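Local coordinates for protein excinuclease ABC, subunit A. (Deinococcus radiodurans, PDB 2VF7) that probably recognises damaged DNA in nucleotide excision repair, binding DNA and hydrolysing ATP as a zinc-containing member of the UvrA family within the ABC superfamily, at residues D166-D171 / V181-Q186; T175-A180 / I202-P207. The protein carries 1 engineered substitution. One frame throughout, in Å; residues are numbered along the deposited sequence.

Contact 1 of 2, residues D166-D171 / V181-Q186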
ATOM      1  N   ASP A 166      -2.710 -26.755  35.846  1.00 57.68           N
ATOM      2  CA  ASP A 166      -1.401 -26.479  36.427  1.00 57.76           C
ATOM      3  C   ASP A 166      -0.633 -25.418  35.638  1.00 57.29           C
ATOM      4  O   ASP A 166       0.005 -24.549  36.236  1.00 57.43           O
ATOM      5  CB  ASP A 166      -0.541 -27.747  36.548  1.00 58.31           C
ATOM      6  CG  ASP A 166      -1.337 -28.981  36.983  1.00 60.91           C
ATOM      7  OD1 ASP A 166      -2.396 -29.290  36.370  1.00 64.22           O
ATOM      8  OD2 ASP A 166      -0.880 -29.675  37.917  1.00 63.22           O
ATOM      9  N   SER A 167      -0.684 -25.478  34.306  1.00 56.38           N
ATOM     10  CA  SER A 167       0.036 -24.506  33.483  1.00 55.80           C
ATOM     11  C   SER A 167      -0.564 -23.101  33.605  1.00 55.57           C
ATOM     12  O   SER A 167       0.164 -22.112  33.566  1.00 55.93           O
ATOM     13  CB  SER A 167       0.113 -24.949  32.017  1.00 55.75           C
ATOM     14  OG  SER A 167      -1.141 -24.878  31.361  1.00 55.41           O
ATOM     15  N   MET A 168      -1.881 -23.035  33.803  1.00 55.21           N
ATOM     16  CA  MET A 168      -2.649 -21.770  33.893  1.00 54.80           C
ATOM     17  C   MET A 168      -2.855 -21.211  35.287  1.00 54.10           C
ATOM     18  O   MET A 168      -3.013 -20.003  35.460  1.00 54.21           O
ATOM     19  CB  MET A 168      -4.029 -21.981  33.292  1.00 54.55           C
ATOM     20  CG  MET A 168      -4.052 -21.828  31.825  1.00 55.02           C
ATOM     21  SD  MET A 168      -5.617 -22.359  31.156  1.00 55.64           S
ATOM     22  CE  MET A 168      -5.409 -21.539  29.616  1.00 55.92           C
ATOM     23  N   VAL A 169      -2.951 -22.097  36.269  1.00 53.93           N
ATOM     24  CA  VAL A 169      -2.952 -21.698  37.686  1.00 53.77           C
ATOM     25  C   VAL A 169      -1.792 -22.361  38.407  1.00 53.87           C
ATOM     26  O   VAL A 169      -1.909 -23.491  38.918  1.00 53.90           O
ATOM     27  CB  VAL A 169      -4.366 -21.785  38.398  1.00 53.67           C
ATOM     28  CG1 VAL A 169      -5.450 -22.273  37.452  1.00 53.50           C
ATOM     29  CG2 VAL A 169      -4.328 -22.565  39.683  1.00 54.33           C
ATOM     30  N   PRO A 170      -0.632 -21.678  38.393  1.00 53.90           N
ATOM     31  CA  PRO A 170       0.599 -22.199  38.986  1.00 53.78           C
ATOM     32  C   PRO A 170       0.546 -22.278  40.518  1.00 53.86           C
ATOM     33  O   PRO A 170       1.176 -23.171  41.104  1.00 53.95           O
ATOM     34  CB  PRO A 170       1.661 -21.201  38.529  1.00 54.02           C
ATOM     35  CG  PRO A 170       0.987 -20.340  37.486  1.00 53.96           C
ATOM     36  CD  PRO A 170      -0.436 -20.344  37.804  1.00 53.41           C
ATOM     37  N   ASP A 171      -0.202 -21.366  41.145  1.00 53.69           N
ATOM     38  CA  ASP A 171      -0.426 -21.357  42.601  1.00 53.99           C
ATOM     39  C   ASP A 171      -1.922 -21.363  42.915  1.00 53.51           C
ATOM     40  O   ASP A 171      -2.564 -20.337  42.784  1.00 54.47           O
ATOM     41  CB  ASP A 171       0.236 -20.129  43.234  1.00 54.07           C
ATOM     42  CG  ASP A 171       0.182 -20.125  44.776  1.00 55.26           C
ATOM     43  OD1 ASP A 171      -0.395 -21.049  45.413  1.00 54.14           O
ATOM     44  OD2 ASP A 171       0.743 -19.165  45.356  1.00 56.53           O
ATOM     45  N   VAL A 181      -5.794 -17.127  38.526  1.00 51.09           N
ATOM     46  CA  VAL A 181      -5.640 -17.519  37.120  1.00 51.04           C
ATOM     47  C   VAL A 181      -4.729 -16.536  36.354  1.00 51.44           C
ATOM     48  O   VAL A 181      -5.175 -15.550  35.729  1.00 51.92           O
ATOM     49  CB  VAL A 181      -6.986 -17.978  36.444  1.00 50.99           C
ATOM     50  CG1 VAL A 181      -8.202 -17.244  37.017  1.00 50.73           C
ATOM     51  CG2 VAL A 181      -6.911 -17.956  34.928  1.00 50.22           C
ATOM     52  N   ALA A 182      -3.437 -16.835  36.450  1.00 51.35           N
ATOM     53  CA  ALA A 182      -2.343 -16.012  35.945  1.00 52.21           C
ATOM     54  C   ALA A 182      -2.324 -15.873  34.427  1.00 52.97           C
ATOM     55  O   ALA A 182      -1.810 -14.870  33.888  1.00 53.19           O
ATOM     56  CB  ALA A 182      -1.011 -16.558  36.441  1.00 52.05           C
ATOM     57  N   ALA A 183      -2.881 -16.872  33.752  1.00 53.24           N
ATOM     58  CA  ALA A 183      -2.999 -16.878  32.291  1.00 53.45           C
ATOM     59  C   ALA A 183      -3.920 -15.763  31.751  1.00 53.79           C
ATOM     60  O   ALA A 183      -3.919 -15.452  30.549  1.00 54.17           O
ATOM     61  CB  ALA A 183      -3.483 -18.237  31.837  1.00 52.79           C
ATOM     62  N   TRP A 184      -4.717 -15.163  32.624  1.00 53.42           N
ATOM     63  CA  TRP A 184      -5.499 -13.994  32.209  1.00 52.84           C
ATOM     64  C   TRP A 184      -4.610 -12.739  32.054  1.00 53.52           C
ATOM     65  O   TRP A 184      -3.534 -12.664  32.650  1.00 53.36           O
ATOM     66  CB  TRP A 184      -6.669 -13.755  33.169  1.00 51.58           C
ATOM     67  CG  TRP A 184      -7.917 -14.409  32.717  1.00 51.21           C
ATOM     68  CD1 TRP A 184      -8.236 -14.779  31.430  1.00 50.29           C
ATOM     69  CD2 TRP A 184      -9.055 -14.744  33.520  1.00 51.24           C
ATOM     70  NE1 TRP A 184      -9.484 -15.333  31.393  1.00 50.53           N
ATOM     71  CE2 TRP A 184     -10.009 -15.341  32.662  1.00 51.17           C
ATOM     72  CE3 TRP A 184      -9.361 -14.612  34.886  1.00 50.82           C
ATOM     73  CZ2 TRP A 184     -11.247 -15.803  33.123  1.00 51.20           C
ATOM     74  CZ3 TRP A 184     -10.589 -15.064  35.341  1.00 50.17           C
ATOM     75  CH2 TRP A 184     -11.515 -15.661  34.462  1.00 51.25           C
ATOM     76  N   PRO A 185      -5.057 -11.750  31.262  1.00 54.21           N
ATOM     77  CA  PRO A 185      -4.194 -10.611  30.958  1.00 54.87           C
ATOM     78  C   PRO A 185      -3.769  -9.830  32.187  1.00 55.88           C
ATOM     79  O   PRO A 185      -4.439  -9.871  33.218  1.00 56.57           O
ATOM     80  CB  PRO A 185      -5.069  -9.729  30.061  1.00 54.49           C
ATOM     81  CG  PRO A 185      -6.127 -10.613  29.554  1.00 54.21           C
ATOM     82  CD  PRO A 185      -6.375 -11.623  30.605  1.00 54.58           C
ATOM     83  N   GLN A 186      -2.650  -9.127  32.075  1.00 56.56           N
ATOM     84  CA  GLN A 186      -2.192  -8.248  33.138  1.00 56.85           C
ATOM     85  C   GLN A 186      -3.079  -7.023  33.141  1.00 56.64           C
ATOM     86  O   GLN A 186      -3.911  -6.848  32.240  1.00 57.13           O
ATOM     87  CB  GLN A 186      -0.727  -7.856  32.933  1.00 57.05           C
ATOM     88  CG  GLN A 186       0.262  -9.037  33.055  1.00 57.84           C
ATOM     89  CD  GLN A 186       1.695  -8.641  32.734  1.00 58.46           C
ATOM     90  OE1 GLN A 186       1.996  -8.160  31.633  1.00 60.36           O
ATOM     91  NE2 GLN A 186       2.595  -8.860  33.690  1.00 59.50           N
TER

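Contact 2 of 2, residues T175-A180 / I202-P207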
ATOM      1  N   THR A 175      -6.504 -16.571  45.550  1.00 50.71           N
ATOM      2  CA  THR A 175      -7.894 -16.238  45.341  1.00 50.93           C
ATOM      3  C   THR A 175      -8.028 -15.735  43.892  1.00 51.06           C
ATOM      4  O   THR A 175      -7.045 -15.276  43.300  1.00 50.82           O
ATOM      5  CB  THR A 175      -8.252 -15.136  46.374  1.00 51.97           C
ATOM      6  OG1 THR A 175      -9.258 -15.593  47.292  1.00 53.92           O
ATOM      7  CG2 THR A 175      -8.663 -13.835  45.729  1.00 50.31           C
ATOM      8  N   ILE A 176      -9.225 -15.828  43.296  1.00 51.10           N
ATOM      9  CA  ILE A 176      -9.430 -15.264  41.953  1.00 49.77           C
ATOM     10  C   ILE A 176      -9.076 -13.743  41.922  1.00 49.50           C
ATOM     11  O   ILE A 176      -8.383 -13.290  41.012  1.00 49.60           O
ATOM     12  CB  ILE A 176     -10.831 -15.625  41.337  1.00 49.71           C
ATOM     13  CG1 ILE A 176     -10.962 -17.129  41.070  1.00 49.84           C
ATOM     14  CG2 ILE A 176     -11.060 -14.886  40.027  1.00 49.23           C
ATOM     15  CD1 ILE A 176     -12.441 -17.600  40.719  1.00 48.54           C
ATOM     16  N   ARG A 177      -9.503 -12.976  42.926  1.00 49.22           N
ATOM     17  CA  ARG A 177      -9.082 -11.552  43.079  1.00 49.32           C
ATOM     18  C   ARG A 177      -7.542 -11.371  43.264  1.00 50.00           C
ATOM     19  O   ARG A 177      -6.981 -10.302  42.944  1.00 50.71           O
ATOM     20  CB  ARG A 177      -9.856 -10.886  44.242  1.00 48.94           C
ATOM     21  CG  ARG A 177      -9.817  -9.351  44.244  1.00 49.83           C
ATOM     22  CD  ARG A 177     -10.590  -8.693  45.404  1.00 49.51           C
ATOM     23  NE  ARG A 177     -11.965  -9.179  45.569  1.00 50.98           N
ATOM     24  CZ  ARG A 177     -13.040  -8.627  45.022  1.00 51.19           C
ATOM     25  NH1 ARG A 177     -12.932  -7.545  44.253  1.00 53.07           N
ATOM     26  NH2 ARG A 177     -14.232  -9.156  45.232  1.00 50.78           N
ATOM     27  N   GLU A 178      -6.860 -12.409  43.770  1.00 49.70           N
ATOM     28  CA  GLU A 178      -5.406 -12.405  43.922  1.00 49.69           C
ATOM     29  C   GLU A 178      -4.720 -12.875  42.631  1.00 49.75           C
ATOM     30  O   GLU A 178      -3.568 -13.263  42.634  1.00 48.63           O
ATOM     31  CB  GLU A 178      -4.992 -13.289  45.108  1.00 50.10           C
ATOM     32  CG  GLU A 178      -5.226 -12.658  46.493  1.00 50.23           C
ATOM     33  CD  GLU A 178      -5.188 -13.663  47.647  1.00 51.05           C
ATOM     34  OE1 GLU A 178      -5.465 -13.249  48.802  1.00 53.53           O
ATOM     35  OE2 GLU A 178      -4.886 -14.864  47.427  1.00 53.62           O
ATOM     36  N   ARG A 179      -5.449 -12.812  41.517  1.00 50.65           N
ATOM     37  CA  ARG A 179      -4.958 -13.266  40.195  1.00 50.57           C
ATOM     38  C   ARG A 179      -4.510 -14.729  40.156  1.00 50.19           C
ATOM     39  O   ARG A 179      -3.504 -15.066  39.523  1.00 50.08           O
ATOM     40  CB  ARG A 179      -3.872 -12.331  39.683  1.00 50.18           C
ATOM     41  CG  ARG A 179      -4.343 -10.892  39.630  1.00 51.71           C
ATOM     42  CD  ARG A 179      -3.536 -10.058  38.676  1.00 52.96           C
ATOM     43  NE  ARG A 179      -4.159  -8.761  38.463  1.00 53.58           N
ATOM     44  CZ  ARG A 179      -4.774  -8.359  37.346  1.00 54.39           C
ATOM     45  NH1 ARG A 179      -4.865  -9.144  36.274  1.00 53.34           N
ATOM     46  NH2 ARG A 179      -5.298  -7.143  37.305  1.00 52.35           N
ATOM     47  N   ALA A 180      -5.272 -15.590  40.829  1.00 50.14           N
ATOM     48  CA  ALA A 180      -5.007 -17.035  40.833  1.00 50.17           C
ATOM     49  C   ALA A 180      -4.933 -17.604  39.430  1.00 50.69           C
ATOM     50  O   ALA A 180      -4.081 -18.460  39.157  1.00 50.94           O
ATOM     51  CB  ALA A 180      -6.027 -17.794  41.653  1.00 50.01           C
ATOM     52  N   ILE A 202     -20.010 -16.175  41.252  1.00 54.79           N
ATOM     53  CA  ILE A 202     -18.888 -17.037  41.630  1.00 54.10           C
ATOM     54  C   ILE A 202     -18.055 -16.299  42.665  1.00 54.54           C
ATOM     55  O   ILE A 202     -17.959 -15.077  42.613  1.00 54.89           O
ATOM     56  CB  ILE A 202     -18.049 -17.435  40.378  1.00 53.67           C
ATOM     57  CG1 ILE A 202     -18.863 -18.419  39.524  1.00 52.66           C
ATOM     58  CG2 ILE A 202     -16.656 -18.022  40.777  1.00 52.45           C
ATOM     59  CD1 ILE A 202     -18.468 -18.463  38.079  1.00 53.32           C
ATOM     60  N   ASP A 203     -17.463 -17.058  43.594  1.00 54.78           N
ATOM     61  CA  ASP A 203     -16.681 -16.539  44.709  1.00 54.77           C
ATOM     62  C   ASP A 203     -15.204 -16.280  44.337  1.00 54.35           C
ATOM     63  O   ASP A 203     -14.388 -17.174  44.082  1.00 53.68           O
ATOM     64  CB  ASP A 203     -16.787 -17.496  45.911  1.00 55.64           C
ATOM     65  CG  ASP A 203     -16.374 -16.858  47.236  1.00 56.58           C
ATOM     66  OD1 ASP A 203     -15.809 -15.740  47.265  1.00 56.62           O
ATOM     67  OD2 ASP A 203     -16.631 -17.504  48.275  1.00 60.04           O
ATOM     68  N   VAL A 204     -14.891 -15.002  44.354  1.00 53.76           N
ATOM     69  CA  VAL A 204     -13.668 -14.460  43.851  1.00 52.97           C
ATOM     70  C   VAL A 204     -12.638 -14.260  45.012  1.00 53.31           C
ATOM     71  O   VAL A 204     -11.447 -14.054  44.777  1.00 52.69           O
ATOM     72  CB  VAL A 204     -14.097 -13.186  43.055  1.00 53.22           C
ATOM     73  CG1 VAL A 204     -13.278 -11.933  43.381  1.00 51.91           C
ATOM     74  CG2 VAL A 204     -14.240 -13.506  41.553  1.00 51.31           C
ATOM     75  N   ASP A 205     -13.118 -14.390  46.253  1.00 53.66           N
ATOM     76  CA  ASP A 205     -12.321 -14.140  47.464  1.00 54.58           C
ATOM     77  C   ASP A 205     -12.138 -15.409  48.316  1.00 54.64           C
ATOM     78  O   ASP A 205     -12.038 -15.338  49.537  1.00 54.59           O
ATOM     79  CB  ASP A 205     -12.954 -13.021  48.306  1.00 54.12           C
ATOM     80  CG  ASP A 205     -13.153 -11.745  47.520  1.00 55.12           C
ATOM     81  OD1 ASP A 205     -12.146 -11.101  47.172  1.00 55.36           O
ATOM     82  OD2 ASP A 205     -14.321 -11.387  47.246  1.00 54.96           O
ATOM     83  N   VAL A 206     -12.062 -16.555  47.641  1.00 55.13           N
ATOM     84  CA  VAL A 206     -11.882 -17.881  48.262  1.00 55.01           C
ATOM     85  C   VAL A 206     -10.774 -18.611  47.502  1.00 54.41           C
ATOM     86  O   VAL A 206     -10.708 -18.503  46.283  1.00 54.35           O
ATOM     87  CB  VAL A 206     -13.227 -18.643  48.193  1.00 55.62           C
ATOM     88  CG1 VAL A 206     -13.099 -20.008  47.510  1.00 56.15           C
ATOM     89  CG2 VAL A 206     -13.873 -18.724  49.576  1.00 57.05           C
ATOM     90  N   PRO A 207      -9.888 -19.349  48.197  1.00 54.57           N
ATOM     91  CA  PRO A 207      -8.779 -19.927  47.417  1.00 54.55           C
ATOM     92  C   PRO A 207      -9.249 -20.867  46.286  1.00 54.75           C
ATOM     93  O   PRO A 207     -10.269 -21.572  46.425  1.00 54.93           O
ATOM     94  CB  PRO A 207      -7.967 -20.692  48.472  1.00 54.41           C
ATOM     95  CG  PRO A 207      -8.401 -20.096  49.784  1.00 54.21           C
ATOM     96  CD  PRO A 207      -9.805 -19.728  49.629  1.00 54.04           C
TER
HETATM   97  O   HOH W   1     -11.733 -17.474  44.069  1.00 32.34           O

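Contact 1 of 2, residues D166-D171 / V181-Q186
Val-181, whose backbone runs beside the carbonyl of Met-168, also lays its methyl CG2 over one face of the indole of Trp-184, 4.0 Å above the plane and offset toward the rim. The ring nitrogen NE1 of that indole is hydrogen-bonded to the carbonyl of Ser-256, while Phe-255 and side chains of helices 187-199 and 213-221 also touch the Trp-184 side chain. The indole thus stands behind the turn that makes the contact, a type I beta turn from Val-181 to Trp-184, closed by a hydrogen bond of 3.2 Å from Trp-184 N to Val-181 O.

Two small methyl groups on this turn receive segment 166-171. The first is CB of Ala-183, which points toward the other segment and meets Met-168 CG at 3.6 Å and, less closely, Met-168 CB. Beyond CG the methionine runs extended (chi2 170°, chi3 162°), and its SD and CE stand farther from the alanine. Val-262 of helix 258-268 touches both Met-168 and Ala-183. The second methyl, CB of Ala-182, faces the proline ring more distantly, with Pro-170 CD 4.1 Å away.

Between these two apolar touches lies the last carbonyl of helix 165-168, the chain leaving helical geometry at Val-169. Met-168 O stands 3.3 Å from Ala-182 N and 3.6 Å from Ala-183 N, bringing the helix end close to the amides of the turn.

The example illustrates how a helix terminus within the UvrA DNA-binding domain is seated on a beta turn by a few aliphatic carbons, with the terminal carbonyl lying close by. With no charged side chain taking part across it, and only 195 Å² buried in all, the contact is likely to depend on close fit and to respond little to pH or salt.

Contact 2 of 2, residues T175-A180 / I202-P207
Ile-176 and Val-204 form the close-packed side of this contact, their side chains crossing at about a right angle with Ile-176 CG2 3.8 Å from Val-204 CG2. Leu-197 and Val-198 of helix 187-199 add apolar cover. The Thr-175 side chain packs against the 204-206 backbone, its CG2 making a short approach of 3.0 Å to Val-204 O; its OG1 lies near Val-206 N, but at an angle too poor for a hydrogen bond. Here the backbones are also joined directly: Arg-177 N gives a nearly straight hydrogen bond of 2.9 Å to Val-204 O. The neighbouring amide, Ile-176 N, turns to a bridging water 3.1 Å away, which donates in turn to Asp-203 O and Val-206 O.

The outer side is polar and more open. There Arg-177, with CG anti to the backbone N (chi1 -163°) and a bend at chi3 (-51°), presents its guanidinium side-on to the exposed Asp-205. Arg-177 NE binds Asp-205 OD1 at a doubtfully short 2.5 Å, and Arg-177 NH2 reaches Asp-205 OD2 at 3.0 Å. Both oxygens use their syn lone pairs, and the two planes lie only 6° apart, as expected of a bidentate salt bridge. Over one guanidinium face sits Val-204 CG1, 3.5 Å from Arg-177 NH2, linking the ion pair to the apolar interior. An alanine in place of Arg-177 would probably leave the Asp-205 carboxylate without its charged mate and that valine methyl less covered, while the backbone bond could remain.

An Asx turn, Asp-203 OD1 accepting from Asp-205 N, shapes the loop that offers the carboxylate. Two loops flanking helix 187-199 are therefore joined by complementary means: aliphatic packing and a backbone hydrogen bond inside, and outside a charge pair whose strength is likely to vary with salt.

The segments alternate along the chain, and 175-180 of contact 2 runs straight into 181-186 of contact 1, so one continuous loop is pinned twice, first to 202-207 and then to the end of helix 165-168. The contact centres are 12 Å apart, and the two touch where Val-169 CB packs 3.4 Å from Ala-180 O. Arg-179 reaches forward along the chain, its NH1 lying 3.2 Å from Pro-185 O while NH2 is hydrogen-bonded to the carbonyl of Ala-187. Contact 1 is about 33 Å and contact 2 about 44 Å from the chain centre, measured to their centres. Both fall within the UvrA DNA-binding domain, away from the ADP and zinc sites.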